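Local coordinates for protein lactate dehydrogenase, adjacent gene encodes predicted malate dehydrogenase (Cryptosporidium parvum, PDB 4ND2) that binds pyruvate together with an NAD-type cofactor and probably catalyses the reversible, NAD-dependent interconversion of (S)-lactate and pyruvate, at residues A20-V23 and G24-L28; S196-K200 and Q201-T205; E211-C214 and H215-A219; L289-T292 and P293-K297. All coordinates share one frame; numbering follows the deposited sequence.

Contact 1 (A20-V23 and G24-L28); sequences AYIV and GKDNL
The flat carboxylate of Asp-26 lies alongside Ile-22, one turn earlier in the helix, with OD2 of Asp-26 3.6 Å from CG2 of Ile-22. Across the subunit interface its other oxygen, OD1, forms a salt bridge with Lys-25 of the second subunit, and Lys-25 of this chain returns the bond to Asp-26 there. The ring of Tyr-21 meets that of Phe-234 of the second subunit, their planes inclined at about 60°. Ordinary helical bonds link the two segments, such as Gly-24 N to Ala-20 O at 2.9 Å, until the helix stops in a Schellman motif. There Asn-27 takes a positive phi (53°), Leu-28 N donates to Val-23 O at 3.1 Å in the carbonyl plane, and Asn-27 N reaches Gly-24 O at 3.0 Å. The turn brings Leu-28 back over the last helical residues. With CG1 of Val-23 anti to the backbone N (chi1 166°), that methyl meets CB of Leu-28 at 4.2 Å. This is the end of helix 14-26, which leads into strand 30-34 in the first beta-alpha-beta unit of the Rossmann domain; the side chain of Val-23 also packs on Val-31 of that strand. Chemically, the closing turn leaves no backbone N-H from Gly-24 to Leu-28 without an acceptor, while the charges of Lys-25 and Asp-26 are paired reciprocally between two subunits.

Contact 2 (S196-K200 and Q201-T205); sequences SSFIK and QGLIT
Phe-198 and Ile-204 come together because CG1 of Ile-204 stands anti to its own backbone N (chi1 -163°), which leaves CG2 between N and the carbonyl carbon. That methyl packs on CB of Phe-198 at 3.7 Å and on CG1 of Ile-199 at 4.0 Å. Leu-203 adds CD1 at the edge of the Phe-198 ring, 4.0 Å from CD2. Gln-201, extended beyond CG, folds along the preceding turn, placing its CG 3.2 Å from Ser-197 O and its amide at 52° to the phenyl plane. Gly-202 has a positive phi (80°) and its N donates to Ile-199 O at 3.1 Å, while Leu-203 N donates to Phe-198 O from 2.9 Å, nearly in line with the C=O bond. Positive phi and these two bonds together make the Schellman motif that closes helix 195-200, and Ile-204 N adds a weak bond to Phe-198 O. A water donates to both Ile-199 O and Ile-204 O, tying the helix end to the chain that leaves it. Ser-197 and Gln-201 pack on Asp-290 and Glu-288 of the fourth subunit. Beyond the turn, Thr-205 caps helix 206-227, and Ile-199 and Ile-204 both pack on Ile-209 of that helix, while helix 147-162 covers another part of the cluster through His-161 and Phe-162, the ring of Phe-162 meeting that of Phe-198.

Contact 3 (E211-C214 and H215-A219); sequences EIVC and HTRIA
Glu-211 to Ala-219 run through the middle of helix 206-227, where regular i to i+4 bonds such as His-215 N to Glu-211 O at 2.8 Å join the two halves. Thr-216 OG1, anti to the carbonyl carbon (chi1 -58°), donates to Ile-212 O at 2.8 Å, and Thr-216 N donates to the same oxygen at 3.0 Å. The two donors arrive from opposite faces of the carbonyl plane, so one oxygen is gripped twice. The side chain of Thr-216 lies about 5 Å from that of pyruvate-binding Arg-153, beside the substrate site. On another side of the helix, Glu-211 and His-215 point the same way, carboxylate and imidazole planes inclined at 51°. Their charged atoms are not in contact; a water bridges them, donating to Glu-211 OE1 at 2.9 Å and lying in the ring plane of His-215, 2.6 Å from ND1. The second ring nitrogen, NE2, bonds to Glu-222, and the ring stacks on Phe-157 of helix 147-162. Two polar links and a stack thus fix the imidazole's rotation, and its two acidic neighbours could favour the protonated form, while the buried Thr-216 hydroxyl is satisfied within the helix.

Contact 4 (L289-T292 and P293-K297); sequences LDLT and PLEQK
Thr-292 and Glu-295 grip each other reciprocally. Glu-295 N donates to Thr-292 OG1 at 3.1 Å, and Thr-292 N donates to Glu-295 OE1, also at 3.1 Å and with a nearly straight N-H...O angle of 169°. That carboxylate oxygen is approached on its anti side, with the donor 32° out of the carboxylate plane. The hydroxyl can reach because OG1 sits between the backbone N and the carbonyl carbon (chi1 61°), facing the first turn of the helix. This pairing is a capping box: Thr-292 is the N-cap of helix 293-314, the long C-terminal helix, with Pro-293 as its first residue. Gln-296 N bonds to Thr-292 O at 2.8 Å, beginning the regular pattern. The extended Gln-296 side chain runs alongside the incoming loop, where its NE2 meets Leu-291 O at 2.8 Å from above the carbonyl plane, and its CG rests on CB of Leu-291 at 3.8 Å. Leu-291 also sets CD2 3.8 Å from OE1 of Glu-295. In the next shell, the hydroxyl of Ser-186 bonds to Glu-295 OE1, giving the boxed carboxylate a second partner. Leu-291 packs on Tyr-265 and on Ile-174 of strand 169-174, while Leu-289 packs on Gly-191 of the fourth subunit.

The four contacts follow one another along the chain and are all local, yet they span both domains. Contact 1 ends the first helix of the Rossmann domain; contacts 2, 3 and 4 belong to the C-terminal domain, their centres 31 to 41 Å from it. Contact 2 leads directly into helix 206-227, which carries contact 3, and the two touch where Ile-204 CD1 meets Ile-212 CD1 at 4.3 Å. Contact 4, its centre about 18 Å from that of contact 3, starts the C-terminal helix. Contacts 2 and 4, on the same side of the chain's centre, both touch the fourth subunit, whereas contact 1, across the centre from contact 4, meets the second at another interface of the tetramer.

Contact 1 (A20-V23 and G24-L28)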
# COMPACT_ATOMS: atom_id res chain seq x y z
N ALA A 20 -7.70 11.68 10.62
CA ALA A 20 -7.03 12.57 9.67
C ALA A 20 -5.67 12.01 9.24
O ALA A 20 -5.31 12.06 8.06
CB ALA A 20 -6.86 13.96 10.27
N TYR A 21 -4.93 11.49 10.22
CA TYR A 21 -3.60 10.90 10.03
C TYR A 21 -3.64 9.75 9.02
O TYR A 21 -2.85 9.70 8.08
CB TYR A 21 -3.11 10.39 11.39
CG TYR A 21 -1.64 10.07 11.55
CD1 TYR A 21 -0.64 10.81 10.91
CD2 TYR A 21 -1.23 9.07 12.43
CE1 TYR A 21 0.70 10.53 11.11
CE2 TYR A 21 0.10 8.78 12.64
CZ TYR A 21 1.07 9.52 11.98
OH TYR A 21 2.40 9.23 12.19
N ILE A 22 -4.58 8.84 9.23
CA ILE A 22 -4.71 7.63 8.41
C ILE A 22 -5.28 7.93 7.03
O ILE A 22 -4.79 7.41 6.03
CB ILE A 22 -5.57 6.56 9.13
CG1 ILE A 22 -4.92 6.15 10.45
CG2 ILE A 22 -5.80 5.34 8.23
CD1 ILE A 22 -3.51 5.62 10.33
N VAL A 23 -6.31 8.77 6.98
CA VAL A 23 -6.89 9.21 5.71
C VAL A 23 -5.81 9.85 4.84
O VAL A 23 -5.69 9.54 3.66
CB VAL A 23 -8.06 10.20 5.91
CG1 VAL A 23 -8.43 10.90 4.60
CG2 VAL A 23 -9.28 9.50 6.49
N GLY A 24 -5.04 10.75 5.45
CA GLY A 24 -3.93 11.41 4.77
C GLY A 24 -2.86 10.43 4.31
O GLY A 24 -2.43 10.47 3.16
N LYS A 25 -2.45 9.53 5.20
CA LYS A 25 -1.46 8.51 4.87
C LYS A 25 -1.87 7.68 3.66
O LYS A 25 -1.06 7.44 2.77
CB LYS A 25 -1.21 7.59 6.07
CG LYS A 25 -0.21 6.48 5.81
CD LYS A 25 -0.02 5.60 7.04
CE LYS A 25 1.13 4.62 6.85
NZ LYS A 25 1.01 3.83 5.60
N ASP A 26 -3.13 7.26 3.62
CA ASP A 26 -3.65 6.43 2.52
C ASP A 26 -3.97 7.24 1.26
O ASP A 26 -4.28 6.66 0.22
CB ASP A 26 -4.91 5.68 2.95
CG ASP A 26 -4.66 4.69 4.08
OD1 ASP A 26 -3.51 4.27 4.28
OD2 ASP A 26 -5.64 4.34 4.77
N ASN A 27 -3.90 8.57 1.35
CA ASN A 27 -4.35 9.45 0.27
C ASN A 27 -5.78 9.12 -0.18
O ASN A 27 -6.10 9.16 -1.37
CB ASN A 27 -3.37 9.41 -0.91
CG ASN A 27 -3.62 10.52 -1.93
OD1 ASN A 27 -4.03 11.63 -1.58
ND2 ASN A 27 -3.36 10.23 -3.19
N LEU A 28 -6.63 8.80 0.79
CA LEU A 28 -8.04 8.48 0.53
C LEU A 28 -8.83 9.74 0.16
O LEU A 28 -9.72 9.69 -0.70
CB LEU A 28 -8.66 7.82 1.76
CG LEU A 28 -10.14 7.44 1.70
CD1 LEU A 28 -10.40 6.40 0.63
CD2 LEU A 28 -10.61 6.94 3.06

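Contact 2 (S196-K200 and Q201-T205)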
# COMPACT_ATOMS: atom_id res chain seq x y z
N SER A 196 -18.23 -25.26 16.15
CA SER A 196 -18.72 -26.59 16.51
C SER A 196 -17.73 -27.69 16.14
O SER A 196 -17.57 -28.66 16.89
CB SER A 196 -20.08 -26.87 15.85
OG SER A 196 -19.99 -26.82 14.43
N SER A 197 -17.04 -27.54 15.01
CA SER A 197 -16.02 -28.51 14.58
C SER A 197 -14.80 -28.45 15.48
O SER A 197 -14.27 -29.49 15.87
CB SER A 197 -15.60 -28.27 13.13
OG SER A 197 -16.66 -28.57 12.24
N PHE A 198 -14.35 -27.24 15.81
CA PHE A 198 -13.19 -27.06 16.69
C PHE A 198 -13.45 -27.63 18.09
O PHE A 198 -12.53 -28.13 18.74
CB PHE A 198 -12.79 -25.59 16.78
CG PHE A 198 -12.15 -25.05 15.53
CD1 PHE A 198 -12.78 -24.08 14.77
CD2 PHE A 198 -10.90 -25.51 15.13
CE1 PHE A 198 -12.18 -23.58 13.62
CE2 PHE A 198 -10.30 -25.02 13.98
CZ PHE A 198 -10.94 -24.05 13.22
N ILE A 199 -14.70 -27.55 18.55
CA ILE A 199 -15.09 -28.16 19.83
C ILE A 199 -14.95 -29.68 19.76
O ILE A 199 -14.35 -30.28 20.65
CB ILE A 199 -16.53 -27.76 20.24
CG1 ILE A 199 -16.58 -26.28 20.60
CG2 ILE A 199 -17.00 -28.60 21.43
CD1 ILE A 199 -17.97 -25.69 20.64
N LYS A 200 -15.47 -30.29 18.71
CA LYS A 200 -15.36 -31.74 18.50
C LYS A 200 -13.91 -32.21 18.39
O LYS A 200 -13.57 -33.30 18.84
CB LYS A 200 -16.13 -32.18 17.25
CG LYS A 200 -17.63 -32.02 17.36
CD LYS A 200 -18.30 -32.14 16.00
CE LYS A 200 -19.76 -31.73 16.07
NZ LYS A 200 -20.37 -31.63 14.72
N GLN A 201 -13.06 -31.38 17.78
CA GLN A 201 -11.64 -31.71 17.60
C GLN A 201 -10.81 -31.46 18.86
O GLN A 201 -9.64 -31.83 18.92
CB GLN A 201 -11.06 -30.92 16.43
CG GLN A 201 -11.71 -31.22 15.08
CD GLN A 201 -11.42 -30.15 14.04
OE1 GLN A 201 -10.37 -29.51 14.07
NE2 GLN A 201 -12.36 -29.96 13.11
N GLY A 202 -11.41 -30.81 19.86
CA GLY A 202 -10.73 -30.55 21.12
C GLY A 202 -9.79 -29.36 21.10
O GLY A 202 -8.93 -29.23 21.96
N LEU A 203 -9.97 -28.47 20.12
CA LEU A 203 -9.09 -27.31 19.94
C LEU A 203 -9.64 -26.04 20.58
O LEU A 203 -8.91 -25.06 20.74
CB LEU A 203 -8.81 -27.08 18.45
CG LEU A 203 -8.10 -28.24 17.73
CD1 LEU A 203 -7.90 -27.91 16.26
CD2 LEU A 203 -6.77 -28.57 18.38
N ILE A 204 -10.92 -26.04 20.94
CA ILE A 204 -11.51 -24.97 21.75
C ILE A 204 -12.68 -25.52 22.57
O ILE A 204 -13.36 -26.44 22.13
CB ILE A 204 -11.98 -23.79 20.87
CG1 ILE A 204 -12.20 -22.53 21.72
CG2 ILE A 204 -13.25 -24.14 20.10
CD1 ILE A 204 -12.41 -21.27 20.90
N THR A 205 -12.90 -24.96 23.75
CA THR A 205 -14.03 -25.36 24.59
C THR A 205 -15.12 -24.29 24.56
O THR A 205 -14.85 -23.13 24.23
CB THR A 205 -13.62 -25.60 26.05
OG1 THR A 205 -13.30 -24.35 26.68
CG2 THR A 205 -12.42 -26.53 26.13
O HOH W 1 -13.16 -29.10 22.82

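Contact 3 (E211-C214 and H215-A219)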
# COMPACT_ATOMS: atom_id res chain seq x y z
N GLU A 211 -15.78 -17.03 27.26
CA GLU A 211 -14.79 -16.04 27.71
C GLU A 211 -14.53 -15.00 26.63
O GLU A 211 -14.46 -13.80 26.91
CB GLU A 211 -13.48 -16.73 28.10
CG GLU A 211 -12.47 -15.86 28.83
CD GLU A 211 -11.70 -14.89 27.93
OE1 GLU A 211 -11.43 -15.22 26.75
OE2 GLU A 211 -11.34 -13.80 28.42
N ILE A 212 -14.37 -15.47 25.39
CA ILE A 212 -14.16 -14.60 24.23
C ILE A 212 -15.36 -13.67 24.01
O ILE A 212 -15.18 -12.50 23.67
CB ILE A 212 -13.88 -15.43 22.96
CG1 ILE A 212 -12.47 -16.03 23.04
CG2 ILE A 212 -14.01 -14.59 21.70
CD1 ILE A 212 -12.20 -17.13 22.04
N VAL A 213 -16.57 -14.20 24.20
CA VAL A 213 -17.79 -13.39 24.08
C VAL A 213 -17.82 -12.31 25.16
O VAL A 213 -18.13 -11.15 24.88
CB VAL A 213 -19.05 -14.28 24.16
CG1 VAL A 213 -20.32 -13.45 24.37
CG2 VAL A 213 -19.18 -15.14 22.91
N CYS A 214 -17.50 -12.70 26.39
CA CYS A 214 -17.43 -11.76 27.52
C CYS A 214 -16.36 -10.70 27.29
O CYS A 214 -16.59 -9.52 27.52
CB CYS A 214 -17.15 -12.52 28.82
SG CYS A 214 -16.96 -11.48 30.28
N HIS A 215 -15.19 -11.14 26.83
CA HIS A 215 -14.05 -10.26 26.56
C HIS A 215 -14.42 -9.20 25.51
O HIS A 215 -14.08 -8.02 25.66
CB HIS A 215 -12.85 -11.08 26.10
CG HIS A 215 -11.55 -10.35 26.12
ND1 HIS A 215 -10.40 -10.88 25.59
CD2 HIS A 215 -11.21 -9.13 26.61
CE1 HIS A 215 -9.40 -10.02 25.75
NE2 HIS A 215 -9.87 -8.95 26.37
N THR A 216 -15.12 -9.63 24.47
CA THR A 216 -15.63 -8.73 23.43
C THR A 216 -16.55 -7.67 24.03
O THR A 216 -16.42 -6.48 23.72
CB THR A 216 -16.39 -9.51 22.34
OG1 THR A 216 -15.51 -10.49 21.77
CG2 THR A 216 -16.88 -8.57 21.24
N ARG A 217 -17.46 -8.09 24.91
CA ARG A 217 -18.43 -7.18 25.51
C ARG A 217 -17.80 -6.13 26.42
O ARG A 217 -18.23 -4.98 26.43
CB ARG A 217 -19.52 -7.96 26.26
CG ARG A 217 -20.44 -8.74 25.33
CD ARG A 217 -21.32 -9.73 26.08
NE ARG A 217 -22.48 -9.09 26.70
CZ ARG A 217 -23.40 -9.72 27.43
NH1 ARG A 217 -23.29 -11.03 27.65
NH2 ARG A 217 -24.42 -9.05 27.95
N ILE A 218 -16.77 -6.52 27.17
CA ILE A 218 -16.12 -5.61 28.13
C ILE A 218 -14.82 -4.98 27.62
O ILE A 218 -14.14 -4.27 28.37
CB ILE A 218 -15.85 -6.31 29.49
CG1 ILE A 218 -14.87 -7.49 29.34
CG2 ILE A 218 -17.16 -6.78 30.11
CD1 ILE A 218 -13.41 -7.15 29.53
N ALA A 219 -14.49 -5.22 26.36
CA ALA A 219 -13.22 -4.76 25.78
C ALA A 219 -12.96 -3.26 25.96
O ALA A 219 -11.83 -2.85 26.18
CB ALA A 219 -13.14 -5.14 24.31
O HOH W 2 -10.55 -13.36 24.69

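Contact 4 (L289-T292 and P293-K297)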
# COMPACT_ATOMS: atom_id res chain seq x y z
N LEU A 289 -28.36 -12.63 9.20
CA LEU A 289 -27.61 -13.76 9.76
C LEU A 289 -28.56 -14.86 10.24
O LEU A 289 -29.71 -14.59 10.59
CB LEU A 289 -26.75 -13.29 10.94
CG LEU A 289 -25.58 -12.36 10.64
CD1 LEU A 289 -25.00 -11.80 11.93
CD2 LEU A 289 -24.51 -13.09 9.84
N ASP A 290 -28.06 -16.09 10.26
CA ASP A 290 -28.81 -17.23 10.76
C ASP A 290 -28.60 -17.33 12.27
O ASP A 290 -27.63 -17.94 12.73
CB ASP A 290 -28.37 -18.52 10.06
CG ASP A 290 -29.27 -19.71 10.37
OD1 ASP A 290 -30.47 -19.51 10.63
OD2 ASP A 290 -28.76 -20.85 10.35
N LEU A 291 -29.50 -16.72 13.03
CA LEU A 291 -29.37 -16.68 14.49
C LEU A 291 -30.09 -17.85 15.14
O LEU A 291 -31.18 -18.24 14.72
CB LEU A 291 -29.95 -15.37 15.03
CG LEU A 291 -29.30 -14.08 14.54
CD1 LEU A 291 -30.03 -12.87 15.12
CD2 LEU A 291 -27.82 -14.04 14.91
N THR A 292 -29.47 -18.41 16.18
CA THR A 292 -30.11 -19.43 17.00
C THR A 292 -31.21 -18.79 17.85
O THR A 292 -31.23 -17.56 18.00
CB THR A 292 -29.10 -20.10 17.95
OG1 THR A 292 -28.55 -19.12 18.84
CG2 THR A 292 -27.97 -20.76 17.17
N PRO A 293 -32.13 -19.61 18.40
CA PRO A 293 -33.14 -19.06 19.31
C PRO A 293 -32.53 -18.25 20.46
O PRO A 293 -33.05 -17.18 20.79
CB PRO A 293 -33.86 -20.30 19.83
CG PRO A 293 -33.71 -21.29 18.73
CD PRO A 293 -32.36 -21.04 18.12
N LEU A 294 -31.45 -18.75 21.05
CA LEU A 294 -30.74 -18.03 22.11
C LEU A 294 -30.24 -16.66 21.62
O LEU A 294 -30.42 -15.66 22.29
CB LEU A 294 -29.57 -18.86 22.64
CG LEU A 294 -28.69 -18.21 23.72
CD1 LEU A 294 -29.52 -17.71 24.89
CD2 LEU A 294 -27.62 -19.19 24.20
N GLU A 295 -29.61 -16.65 20.44
CA GLU A 295 -29.09 -15.40 19.86
C GLU A 295 -30.21 -14.42 19.52
O GLU A 295 -30.04 -13.21 19.70
CB GLU A 295 -28.22 -15.71 18.63
CG GLU A 295 -26.88 -16.34 19.00
CD GLU A 295 -26.12 -16.92 17.81
OE1 GLU A 295 -26.73 -17.14 16.74
OE2 GLU A 295 -24.91 -17.17 17.97
N GLN A 296 -31.34 -14.93 19.05
CA GLN A 296 -32.52 -14.10 18.78
C GLN A 296 -33.04 -13.44 20.06
O GLN A 296 -33.47 -12.29 20.04
CB GLN A 296 -33.63 -14.92 18.12
CG GLN A 296 -33.32 -15.37 16.71
CD GLN A 296 -34.28 -16.43 16.21
OE1 GLN A 296 -35.50 -16.24 16.25
NE2 GLN A 296 -33.75 -17.55 15.73
N LYS A 297 -33.01 -14.19 21.17
CA LYS A 297 -33.43 -13.67 22.47
C LYS A 297 -32.46 -12.60 22.99
O LYS A 297 -32.88 -11.57 23.51
CB LYS A 297 -33.56 -14.80 23.49
CG LYS A 297 -34.05 -14.35 24.86
CD LYS A 297 -34.24 -15.52 25.81
CE LYS A 297 -34.77 -15.05 27.16
NZ LYS A 297 -35.24 -16.19 28.00